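PDB 5KP7: CurD from Moorea producens 3L, which binds 4'-phosphopantetheine and probably catalyses a condensation of the hydroxymethylglutaryl-CoA synthase type. Local coordinates for residues Q146-L151 with A160-I165; K84-R89 with A198-D203; A251-Q256 with M289-R294; S243-C248 with H285-R290. The protein carries 3 engineered substitutions. One frame throughout, in Å; residues are numbered along the deposited sequence.

Interaction 1. Residues Q146-L151 with A160-I165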
# COMPACT_ATOMS: atom_id res chain seq x y z
N GLN A 146 -7.92 -11.32 7.47
CA GLN A 146 -8.04 -12.77 7.52
C GLN A 146 -8.38 -13.27 8.91
O GLN A 146 -9.16 -14.20 9.05
CB GLN A 146 -6.79 -13.45 6.96
CG GLN A 146 -6.61 -13.19 5.46
CD GLN A 146 -7.75 -13.72 4.61
OE1 GLN A 146 -8.38 -14.73 4.94
NE2 GLN A 146 -8.05 -13.04 3.53
N MET A 147 -7.81 -12.66 9.95
CA MET A 147 -8.14 -13.06 11.35
C MET A 147 -9.61 -12.75 11.66
O MET A 147 -10.30 -13.55 12.29
CB MET A 147 -7.20 -12.34 12.35
CG MET A 147 -5.73 -12.77 12.28
SD MET A 147 -5.35 -14.52 12.17
CE MET A 147 -5.09 -14.72 10.42
N ALA A 148 -10.09 -11.60 11.17
CA ALA A 148 -11.49 -11.19 11.36
C ALA A 148 -12.45 -12.15 10.63
O ALA A 148 -13.47 -12.55 11.19
CB ALA A 148 -11.70 -9.74 10.94
N ILE A 149 -12.11 -12.48 9.39
CA ILE A 149 -12.88 -13.46 8.61
C ILE A 149 -13.00 -14.77 9.42
O ILE A 149 -14.07 -15.37 9.55
CB ILE A 149 -12.21 -13.71 7.24
CG1 ILE A 149 -12.43 -12.50 6.34
CG2 ILE A 149 -12.75 -15.00 6.58
CD1 ILE A 149 -11.47 -12.39 5.17
N ASN A 150 -11.87 -15.22 9.95
CA ASN A 150 -11.88 -16.47 10.70
C ASN A 150 -12.63 -16.41 12.01
O ASN A 150 -13.15 -17.44 12.45
CB ASN A 150 -10.48 -17.04 10.88
CG ASN A 150 -9.86 -17.47 9.57
OD1 ASN A 150 -10.54 -17.52 8.51
ND2 ASN A 150 -8.55 -17.73 9.60
N LEU A 151 -12.70 -15.25 12.65
CA LEU A 151 -13.60 -15.10 13.81
C LEU A 151 -15.05 -15.42 13.39
O LEU A 151 -15.74 -16.24 14.03
CB LEU A 151 -13.51 -13.70 14.42
CG LEU A 151 -14.57 -13.39 15.50
CD1 LEU A 151 -14.34 -14.26 16.74
CD2 LEU A 151 -14.53 -11.91 15.87
N ALA A 160 -21.18 -11.66 16.37
CA ALA A 160 -20.09 -10.73 16.65
C ALA A 160 -19.53 -10.19 15.35
O ALA A 160 -19.48 -10.89 14.35
CB ALA A 160 -18.98 -11.41 17.43
N LYS A 161 -19.12 -8.93 15.39
CA LYS A 161 -18.43 -8.27 14.29
C LYS A 161 -17.00 -7.97 14.71
O LYS A 161 -16.68 -7.94 15.91
CB LYS A 161 -19.13 -6.96 13.94
CG LYS A 161 -20.62 -7.13 13.54
CD LYS A 161 -21.23 -5.80 13.12
CE LYS A 161 -22.75 -5.86 12.99
NZ LYS A 161 -23.26 -6.76 11.92
N ALA A 162 -16.15 -7.72 13.73
CA ALA A 162 -14.79 -7.29 13.99
C ALA A 162 -14.54 -5.99 13.28
O ALA A 162 -15.03 -5.79 12.17
CB ALA A 162 -13.76 -8.35 13.56
N LEU A 163 -13.73 -5.13 13.88
CA LEU A 163 -13.32 -3.90 13.23
C LEU A 163 -11.82 -3.97 12.99
O LEU A 163 -11.05 -4.11 13.95
CB LEU A 163 -13.66 -2.69 14.11
CG LEU A 163 -13.32 -1.29 13.62
CD1 LEU A 163 -14.13 -0.96 12.38
CD2 LEU A 163 -13.55 -0.27 14.73
N VAL A 164 -11.42 -3.91 11.73
CA VAL A 164 -10.01 -4.00 11.34
C VAL A 164 -9.63 -2.66 10.74
O VAL A 164 -10.27 -2.21 9.78
CB VAL A 164 -9.79 -5.11 10.30
CG1 VAL A 164 -8.33 -5.13 9.86
CG2 VAL A 164 -10.20 -6.48 10.85
N ILE A 165 -8.62 -2.00 11.32
CA ILE A 165 -8.21 -0.70 10.81
C ILE A 165 -6.74 -0.74 10.50
O ILE A 165 -5.90 -0.98 11.39
CB ILE A 165 -8.48 0.49 11.77
CG1 ILE A 165 -9.91 0.45 12.30
CG2 ILE A 165 -8.19 1.81 11.07
CD1 ILE A 165 -10.16 1.45 13.41

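Interaction 2. Residues K84-R89 with A198-D203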
# COMPACT_ATOMS: atom_id res chain seq x y z
N LYS A 84 -14.85 6.31 12.03
CA LYS A 84 -15.96 7.05 12.63
C LYS A 84 -17.26 6.96 11.78
O LYS A 84 -18.33 6.72 12.34
CB LYS A 84 -15.53 8.50 12.91
CG LYS A 84 -16.57 9.46 13.51
CD LYS A 84 -17.04 8.99 14.86
CE LYS A 84 -17.68 10.11 15.70
NZ LYS A 84 -18.59 11.00 14.93
N PRO A 85 -17.16 7.08 10.45
CA PRO A 85 -18.38 6.97 9.66
C PRO A 85 -19.06 5.61 9.76
O PRO A 85 -20.30 5.55 9.73
CB PRO A 85 -17.91 7.24 8.22
CG PRO A 85 -16.65 8.00 8.39
CD PRO A 85 -16.01 7.43 9.60
N ILE A 86 -18.27 4.56 9.94
CA ILE A 86 -18.81 3.21 10.14
C ILE A 86 -19.62 3.14 11.42
O ILE A 86 -20.78 2.70 11.41
CB ILE A 86 -17.72 2.14 10.16
CG1 ILE A 86 -17.06 2.06 8.78
CG2 ILE A 86 -18.30 0.80 10.59
CD1 ILE A 86 -15.91 1.10 8.66
N ILE A 87 -19.03 3.61 12.51
CA ILE A 87 -19.65 3.51 13.81
C ILE A 87 -20.87 4.43 13.88
O ILE A 87 -21.89 4.05 14.48
CB ILE A 87 -18.65 3.84 14.95
CG1 ILE A 87 -17.40 2.93 14.87
CG2 ILE A 87 -19.33 3.71 16.29
CD1 ILE A 87 -17.68 1.45 14.74
N ASP A 88 -20.78 5.61 13.29
CA ASP A 88 -21.92 6.55 13.31
C ASP A 88 -23.19 5.97 12.71
O ASP A 88 -24.28 6.37 13.13
CB ASP A 88 -21.62 7.81 12.53
CG ASP A 88 -20.65 8.76 13.24
OD1 ASP A 88 -20.38 8.66 14.45
OD2 ASP A 88 -20.20 9.68 12.54
N ARG A 89 -23.05 5.12 11.69
CA ARG A 89 -24.20 4.49 11.00
C ARG A 89 -24.82 3.34 11.79
O ARG A 89 -26.02 3.08 11.66
CB ARG A 89 -23.79 4.01 9.61
CG ARG A 89 -23.70 5.14 8.61
CD ARG A 89 -22.80 4.89 7.40
NE ARG A 89 -22.98 3.58 6.73
CZ ARG A 89 -22.05 2.60 6.62
NH1 ARG A 89 -20.86 2.71 7.16
NH2 ARG A 89 -22.34 1.46 5.95
N ALA A 198 -10.63 1.62 7.33
CA ALA A 198 -11.35 0.82 8.32
C ALA A 198 -12.32 -0.12 7.67
O ALA A 198 -13.07 0.28 6.76
CB ALA A 198 -12.10 1.73 9.28
N LEU A 199 -12.30 -1.37 8.13
CA LEU A 199 -13.20 -2.43 7.65
C LEU A 199 -14.03 -2.97 8.79
O LEU A 199 -13.48 -3.37 9.84
CB LEU A 199 -12.43 -3.61 7.06
CG LEU A 199 -11.37 -3.32 6.00
CD1 LEU A 199 -10.73 -4.61 5.50
CD2 LEU A 199 -11.95 -2.53 4.86
N LEU A 200 -15.35 -3.04 8.60
CA LEU A 200 -16.21 -3.77 9.51
C LEU A 200 -16.44 -5.12 8.88
O LEU A 200 -16.86 -5.18 7.75
CB LEU A 200 -17.52 -3.03 9.73
CG LEU A 200 -18.54 -3.59 10.73
CD1 LEU A 200 -17.95 -3.59 12.12
CD2 LEU A 200 -19.86 -2.86 10.67
N VAL A 201 -16.12 -6.19 9.61
CA VAL A 201 -16.20 -7.54 9.10
C VAL A 201 -17.30 -8.32 9.84
O VAL A 201 -17.36 -8.29 11.07
CB VAL A 201 -14.83 -8.26 9.24
CG1 VAL A 201 -14.91 -9.71 8.78
CG2 VAL A 201 -13.77 -7.46 8.47
N SER A 202 -18.13 -9.04 9.09
CA SER A 202 -19.28 -9.72 9.65
C SER A 202 -19.83 -10.79 8.69
O SER A 202 -19.28 -11.00 7.61
CB SER A 202 -20.39 -8.70 9.94
OG SER A 202 -21.08 -8.37 8.74
N ASP A 203 -20.92 -11.42 9.12
CA ASP A 203 -21.65 -12.38 8.31
C ASP A 203 -22.69 -11.74 7.37
O ASP A 203 -23.43 -12.46 6.74
CB ASP A 203 -22.28 -13.47 9.18
CG ASP A 203 -23.39 -12.95 10.07
OD1 ASP A 203 -23.67 -11.73 10.10
OD2 ASP A 203 -24.00 -13.79 10.77

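Interaction 3. Residues A251-Q256 with M289-R294. With SO4 (sulfate ion), chain D.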
# COMPACT_ATOMS: atom_id res chain seq x y z
N ALA A 251 2.51 -16.50 -4.59
CA ALA A 251 1.22 -16.46 -3.87
C ALA A 251 0.04 -16.82 -4.78
O ALA A 251 -0.87 -17.57 -4.40
CB ALA A 251 1.03 -15.11 -3.20
N TYR A 252 0.05 -16.27 -5.99
CA TYR A 252 -0.99 -16.60 -6.96
C TYR A 252 -0.94 -18.09 -7.34
O TYR A 252 -1.99 -18.72 -7.44
CB TYR A 252 -0.94 -15.71 -8.21
CG TYR A 252 -2.06 -16.06 -9.17
CD1 TYR A 252 -3.38 -15.71 -8.88
CD2 TYR A 252 -1.82 -16.81 -10.33
CE1 TYR A 252 -4.42 -16.08 -9.69
CE2 TYR A 252 -2.87 -17.17 -11.15
CZ TYR A 252 -4.16 -16.80 -10.83
OH TYR A 252 -5.19 -17.16 -11.69
N ARG A 253 0.25 -18.66 -7.50
CA ARG A 253 0.37 -20.09 -7.82
C ARG A 253 -0.28 -20.93 -6.73
O ARG A 253 -0.97 -21.89 -7.02
CB ARG A 253 1.82 -20.53 -8.00
CG ARG A 253 1.95 -22.03 -8.26
CD ARG A 253 3.31 -22.50 -8.76
NE ARG A 253 3.70 -21.78 -9.98
CZ ARG A 253 4.72 -20.91 -10.07
NH1 ARG A 253 5.50 -20.62 -9.04
NH2 ARG A 253 4.96 -20.33 -11.24
N HIS A 254 -0.07 -20.55 -5.47
CA HIS A 254 -0.66 -21.26 -4.33
C HIS A 254 -2.19 -21.18 -4.39
O HIS A 254 -2.89 -22.19 -4.20
CB HIS A 254 -0.08 -20.71 -3.02
CG HIS A 254 -0.39 -21.53 -1.81
ND1 HIS A 254 -0.59 -20.97 -0.57
CD2 HIS A 254 -0.55 -22.86 -1.65
CE1 HIS A 254 -0.83 -21.92 0.31
NE2 HIS A 254 -0.81 -23.08 -0.32
N TYR A 255 -2.71 -20.00 -4.71
CA TYR A 255 -4.15 -19.84 -4.88
C TYR A 255 -4.66 -20.73 -6.03
O TYR A 255 -5.67 -21.43 -5.89
CB TYR A 255 -4.45 -18.36 -5.12
CG TYR A 255 -5.88 -17.98 -5.41
CD1 TYR A 255 -6.43 -18.22 -6.66
CD2 TYR A 255 -6.66 -17.30 -4.46
CE1 TYR A 255 -7.73 -17.83 -6.96
CE2 TYR A 255 -7.95 -16.90 -4.75
CZ TYR A 255 -8.49 -17.16 -6.01
OH TYR A 255 -9.78 -16.77 -6.32
N GLN A 256 -3.95 -20.70 -7.15
CA GLN A 256 -4.31 -21.50 -8.34
C GLN A 256 -4.35 -22.99 -8.01
O GLN A 256 -5.26 -23.72 -8.47
CB GLN A 256 -3.34 -21.18 -9.48
CG GLN A 256 -3.63 -21.86 -10.79
CD GLN A 256 -2.49 -21.70 -11.77
OE1 GLN A 256 -2.34 -20.68 -12.43
NE2 GLN A 256 -1.64 -22.73 -11.84
N MET A 289 0.81 -11.30 -16.70
CA MET A 289 0.13 -11.55 -17.98
C MET A 289 1.06 -12.23 -19.01
O MET A 289 0.63 -13.16 -19.71
CB MET A 289 -0.46 -10.27 -18.56
CG MET A 289 -1.67 -9.72 -17.79
SD MET A 289 -3.14 -10.77 -17.89
CE MET A 289 -3.67 -10.49 -19.58
N ARG A 290 2.31 -11.78 -19.09
CA ARG A 290 3.31 -12.38 -20.01
C ARG A 290 3.51 -13.87 -19.66
O ARG A 290 3.47 -14.72 -20.55
CB ARG A 290 4.64 -11.59 -19.92
CG ARG A 290 5.72 -11.76 -20.99
CD ARG A 290 6.73 -10.58 -20.95
NE ARG A 290 7.17 -10.27 -19.58
CZ ARG A 290 7.55 -9.06 -19.10
NH1 ARG A 290 7.61 -7.97 -19.88
NH2 ARG A 290 7.88 -8.94 -17.81
N ARG A 291 3.67 -14.19 -18.39
CA ARG A 291 3.98 -15.57 -17.98
C ARG A 291 2.74 -16.49 -18.01
O ARG A 291 2.80 -17.60 -18.55
CB ARG A 291 4.64 -15.58 -16.61
CG ARG A 291 5.25 -16.93 -16.21
CD ARG A 291 5.84 -16.88 -14.80
NE ARG A 291 4.91 -16.18 -13.92
CZ ARG A 291 3.85 -16.71 -13.30
NH1 ARG A 291 3.55 -18.02 -13.39
NH2 ARG A 291 3.07 -15.91 -12.57
N LEU A 292 1.61 -16.01 -17.49
CA LEU A 292 0.43 -16.87 -17.35
C LEU A 292 -0.40 -16.98 -18.62
O LEU A 292 -0.99 -18.02 -18.89
CB LEU A 292 -0.45 -16.39 -16.20
CG LEU A 292 0.20 -16.52 -14.82
CD1 LEU A 292 -0.57 -15.70 -13.80
CD2 LEU A 292 0.30 -17.98 -14.39
N LYS A 293 -0.47 -15.91 -19.39
CA LYS A 293 -1.35 -15.85 -20.55
C LYS A 293 -0.60 -15.71 -21.89
O LYS A 293 -1.24 -15.78 -22.94
CB LYS A 293 -2.34 -14.70 -20.36
CG LYS A 293 -3.26 -14.83 -19.14
CD LYS A 293 -4.14 -16.07 -19.10
CE LYS A 293 -5.09 -16.14 -20.30
NZ LYS A 293 -5.94 -17.35 -20.27
N ARG A 294 0.72 -15.54 -21.86
CA ARG A 294 1.53 -15.27 -23.07
C ARG A 294 0.99 -14.12 -23.91
O ARG A 294 1.01 -14.15 -25.16
CB ARG A 294 1.63 -16.54 -23.93
CG ARG A 294 2.16 -17.72 -23.15
CD ARG A 294 1.81 -19.02 -23.85
NE ARG A 294 2.82 -20.03 -23.55
CZ ARG A 294 4.01 -20.13 -24.14
NH1 ARG A 294 4.39 -19.28 -25.11
NH2 ARG A 294 4.84 -21.10 -23.76
S SO4 D . -13.26 -18.24 -8.42
O1 SO4 D . -11.93 -17.63 -8.15
O2 SO4 D . -14.07 -18.23 -7.18
O3 SO4 D . -13.08 -19.63 -8.88
O4 SO4 D . -13.94 -17.46 -9.48

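Interaction 4. Residues S243-C248 with H285-R290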
# COMPACT_ATOMS: atom_id res chain seq x y z
N SER A 243 11.52 -8.92 -4.98
CA SER A 243 10.86 -9.77 -4.02
C SER A 243 9.31 -9.71 -4.17
O SER A 243 8.63 -10.73 -4.14
CB SER A 243 11.29 -9.37 -2.60
OG SER A 243 10.70 -10.22 -1.64
N TYR A 244 8.79 -8.51 -4.35
CA TYR A 244 7.36 -8.31 -4.66
C TYR A 244 6.94 -9.14 -5.88
O TYR A 244 5.92 -9.83 -5.87
CB TYR A 244 7.10 -6.84 -4.90
CG TYR A 244 5.65 -6.42 -5.17
CD1 TYR A 244 5.03 -6.70 -6.37
CD2 TYR A 244 4.94 -5.67 -4.25
CE1 TYR A 244 3.74 -6.28 -6.63
CE2 TYR A 244 3.63 -5.25 -4.50
CZ TYR A 244 3.04 -5.56 -5.70
OH TYR A 244 1.76 -5.15 -5.99
N LEU A 245 7.74 -9.08 -6.94
CA LEU A 245 7.44 -9.83 -8.16
C LEU A 245 7.48 -11.34 -7.94
O LEU A 245 6.59 -12.05 -8.41
CB LEU A 245 8.42 -9.42 -9.27
CG LEU A 245 8.21 -8.00 -9.80
CD1 LEU A 245 9.44 -7.50 -10.56
CD2 LEU A 245 7.00 -7.95 -10.68
N ASP A 246 8.48 -11.82 -7.21
CA ASP A 246 8.56 -13.23 -6.83
C ASP A 246 7.30 -13.66 -6.04
O ASP A 246 6.74 -14.70 -6.29
CB ASP A 246 9.80 -13.56 -6.02
CG ASP A 246 11.08 -13.64 -6.83
OD1 ASP A 246 11.03 -13.81 -8.08
OD2 ASP A 246 12.17 -13.59 -6.19
N CYS A 247 6.88 -12.85 -5.08
CA CYS A 247 5.73 -13.18 -4.25
C CYS A 247 4.42 -13.10 -5.03
O CYS A 247 3.51 -13.90 -4.81
CB CYS A 247 5.68 -12.28 -3.03
SG CYS A 247 6.92 -12.71 -1.78
N CYS A 248 4.33 -12.15 -5.94
CA CYS A 248 3.13 -12.00 -6.76
C CYS A 248 2.91 -13.31 -7.54
O CYS A 248 1.79 -13.85 -7.53
CB CYS A 248 3.27 -10.78 -7.65
SG CYS A 248 1.74 -10.29 -8.50
N HIS A 285 1.71 -6.53 -13.12
CA HIS A 285 0.61 -7.04 -13.91
C HIS A 285 1.14 -7.52 -15.28
O HIS A 285 0.72 -8.57 -15.75
CB HIS A 285 -0.46 -5.94 -14.08
CG HIS A 285 -1.49 -6.25 -15.12
ND1 HIS A 285 -1.42 -5.74 -16.39
CD2 HIS A 285 -2.61 -7.00 -15.08
CE1 HIS A 285 -2.44 -6.18 -17.10
NE2 HIS A 285 -3.18 -6.94 -16.33
N ARG A 286 2.04 -6.75 -15.87
CA ARG A 286 2.62 -7.11 -17.17
C ARG A 286 3.38 -8.44 -17.04
O ARG A 286 3.21 -9.35 -17.86
CB ARG A 286 3.55 -6.01 -17.65
CG ARG A 286 4.33 -6.31 -18.94
CD ARG A 286 5.61 -5.47 -18.97
NE ARG A 286 5.28 -4.09 -18.97
CZ ARG A 286 5.80 -3.11 -18.24
NH1 ARG A 286 6.85 -3.23 -17.43
NH2 ARG A 286 5.26 -1.91 -18.41
N ASN A 287 4.18 -8.57 -15.98
CA ASN A 287 4.94 -9.81 -15.76
C ASN A 287 4.01 -11.02 -15.60
O ASN A 287 4.22 -12.08 -16.19
CB ASN A 287 5.85 -9.64 -14.54
CG ASN A 287 6.78 -10.82 -14.33
OD1 ASN A 287 6.83 -11.39 -13.24
ND2 ASN A 287 7.54 -11.15 -15.35
N MET A 288 2.95 -10.85 -14.81
CA MET A 288 1.98 -11.91 -14.64
C MET A 288 1.27 -12.31 -15.94
O MET A 288 1.12 -13.50 -16.24
CB MET A 288 0.93 -11.53 -13.60
CG MET A 288 1.48 -11.34 -12.18
SD MET A 288 1.87 -12.89 -11.35
CE MET A 288 0.23 -13.40 -10.89
N MET A 289 0.81 -11.30 -16.70
CA MET A 289 0.13 -11.55 -17.98
C MET A 289 1.06 -12.23 -19.01
O MET A 289 0.63 -13.16 -19.71
CB MET A 289 -0.46 -10.27 -18.56
CG MET A 289 -1.67 -9.72 -17.79
SD MET A 289 -3.14 -10.77 -17.89
CE MET A 289 -3.67 -10.49 -19.58
N ARG A 290 2.31 -11.78 -19.09
CA ARG A 290 3.31 -12.38 -20.01
C ARG A 290 3.51 -13.87 -19.66
O ARG A 290 3.47 -14.72 -20.55
CB ARG A 290 4.64 -11.59 -19.92
CG ARG A 290 5.72 -11.76 -20.99
CD ARG A 290 6.73 -10.58 -20.95
NE ARG A 290 7.17 -10.27 -19.58
CZ ARG A 290 7.55 -9.06 -19.10
NH1 ARG A 290 7.61 -7.97 -19.88
NH2 ARG A 290 7.88 -8.94 -17.81

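Interaction 1. Residues Q146-L151 with A160-I165
Ala148 packs against Ala162 and Val164 in a contact that is apolar throughout. Its CB lies 3.6 Å from Ala162 CB and equally close, 3.6 Å, to Val164 CG2, so one methyl on the helix sits against two alternate residues of the strand. Val164 offers a single branch: with CG1 anti to the backbone N (chi1 177°), CG2 is placed beside that nitrogen and becomes the methyl that meets Ala148. One turn further along the helix, Leu151 adds a looser touch, its CD2 coming to 4.3 Å from Ala162 CB.

No hydrogen bond passes between the two segments. The helix closes its own, as from Leu151 N to Met147 O, while the strand is paired at both edges: Ala162 bonds through its backbone to Val201 of strand 195-202, and Leu163 to Met100 and Ile102 of strand 98-104. The same neighbours widen the apolar patch, since Leu151 and Ala162 both pack on Met100, and Ala148 on Val201.

The small side chains permit a close approach. The CA atoms of Ala148 and Ala162 are 5.7 Å apart, and the local axes come within 8.3 Å while running almost exactly antiparallel, at 177°. Lys161 and Leu163 start from the far face of the strand, and Lys161 makes a salt bridge with Glu31. Helix 140-154 is the connecting helix of a beta-alpha-beta crossover from strand 130-134 to the parallel strand 161-168, with strand 98-104 between them in the sheet, a recurring unit of the layered alpha/beta thiolase fold.

Interaction 2. Residues K84-R89 with A198-D203
A chi1 of -65° sets CG2 of Ile86 anti to the backbone N and CG1 beside it, and chi2 near 176° then extends CD1 forward, so that two branches reach Ala198 and Leu200. CD1 ends 3.5 Å from Ala198 O and 3.9 Å from Ala198 CB, touching both backbone and side chain of the strand. Ile86 CG2 faces Leu200, lying 4.0 Å from its CD2, and the two branched chains pass each other at a slant. Leu200 carries CG anti to its own nitrogen (chi1 -176°), and its CB is as near to Ile86 CG2 as its CD2 is.

With an alanine here both touching methyls go, which is likely to leave a gap between helix and sheet, with Ala198 and Leu200 less well packed. Ser34 of strand 29-36 also touches Ile86. On the helix itself Lys84 NZ bridges to Asp88 OD1 at 3.0 Å, on the carboxylate's syn lone pair, and Lys84 makes a cation-pi contact with Trp442.

The local axes pass 9.1 Å apart. Leu199 and Val201, which alternate with the residues facing this helix, pack on helix 140-154, so strand 195-202 is sandwiched between helices, as expected of the thiolase fold's layers.

Interaction 3. Residues A251-Q256 with M289-R294
Leu292 presses one methyl against Tyr252: CD1 is 3.8 Å from CE2 of the ring and 3.9 Å from its CD2, approaching obliquely. Its other methyl, CD2, lies 4.3 Å from Gln256 OE1. Beside the Tyr252-Leu292 touch, two arginines meet with their guanidinium planes turned 74° apart, Arg253 NH2 standing 3.5 Å from Arg291 NH1 without a bond, both being donors. Each chain starts with CG anti to its backbone N and bends at chi3, which brings the ends together.

What probably makes this closeness tolerable is Glu249, one turn earlier on helix 237-258: its carboxylate forms a salt bridge with Arg253 NH2 and a long, weak ion pair with Arg291 NE. Tyr252 is steadied by edge-to-face contacts with Tyr264 and Phe358. Away from Leu292, Tyr255 OH donates to O1 of a sulfate, probably from the crystallisation liquor, at 3.0 Å, and also bonds Ser360 OG.

The helix segments run in similar directions, at 26°, but their axes stay 13.3 Å apart, so long side chains span the interval. Helix 237-258 backs onto Phe358 and Ser360 of strand 355-363, while Met289 of helix 278-293 packs on helix 297-307.

Interaction 4. Residues S243-C248 with H285-R290
Cys248 and Met288 are the main meeting point of a buried helix-helix packing between helices 237-258 and 278-293, close to the phosphopantetheine pocket. Met288 begins with CG anti to its carbonyl carbon and then bends at chi2 (-75°) and again at chi3 (-77°), laying its thioether alongside Cys248, from the sulfur to the carbonyl oxygen. Cys248 holds SG anti to its backbone N (chi1 -169°), which sends the sulfur to 3.8 Å from Met288 CG and 3.9 Å from Met288 SD. Leu245 CD2 lies loosely beside the Asn287 side chain.

Shortening the methionine to an alanine is likely to open a gap beside Cys248 and leave Tyr264, which also packs on Met288, with less support.

Tyr244 of helix 237-258 and Met280 of helix 278-293 both line the ligand pocket; Tyr244 touches the bound 4'-phosphopantetheine and is held by its OH bond to His274 O and an edge-to-face contact with Phe348. The outer side faces a partner protein chain: Asp246 pairs with a basic side chain there, and Arg286 and Arg290 with acidic ones. Between the helices themselves, the last methyl of the folded methionine, Met288 CE, comes to rest 3.7 Å from the carbonyl oxygen Cys248 O.

The four contacts fall into two pairs. Interactions 1 and 2, with centres 11 Å apart, share the mixed sheet through neighbouring strands 161-168 and 195-202, joined by probable hydrogen bonds such as Val164 O to Leu199 N at 2.7 Å; along the chain interaction 1 is nested inside the loop closed by interaction 2. Interactions 3 and 4 follow later and lie 8 Å apart on the same helices, 237-258 and 278-293, sharing Met289 and Arg290; Tyr252 CB meets Met288 CE at 3.7 Å. The pairs do not touch, their centres being 29 to 34 Å apart. One thus belongs to the layered sheet core, the other to a helix pair leading toward the phosphopantetheine pocket.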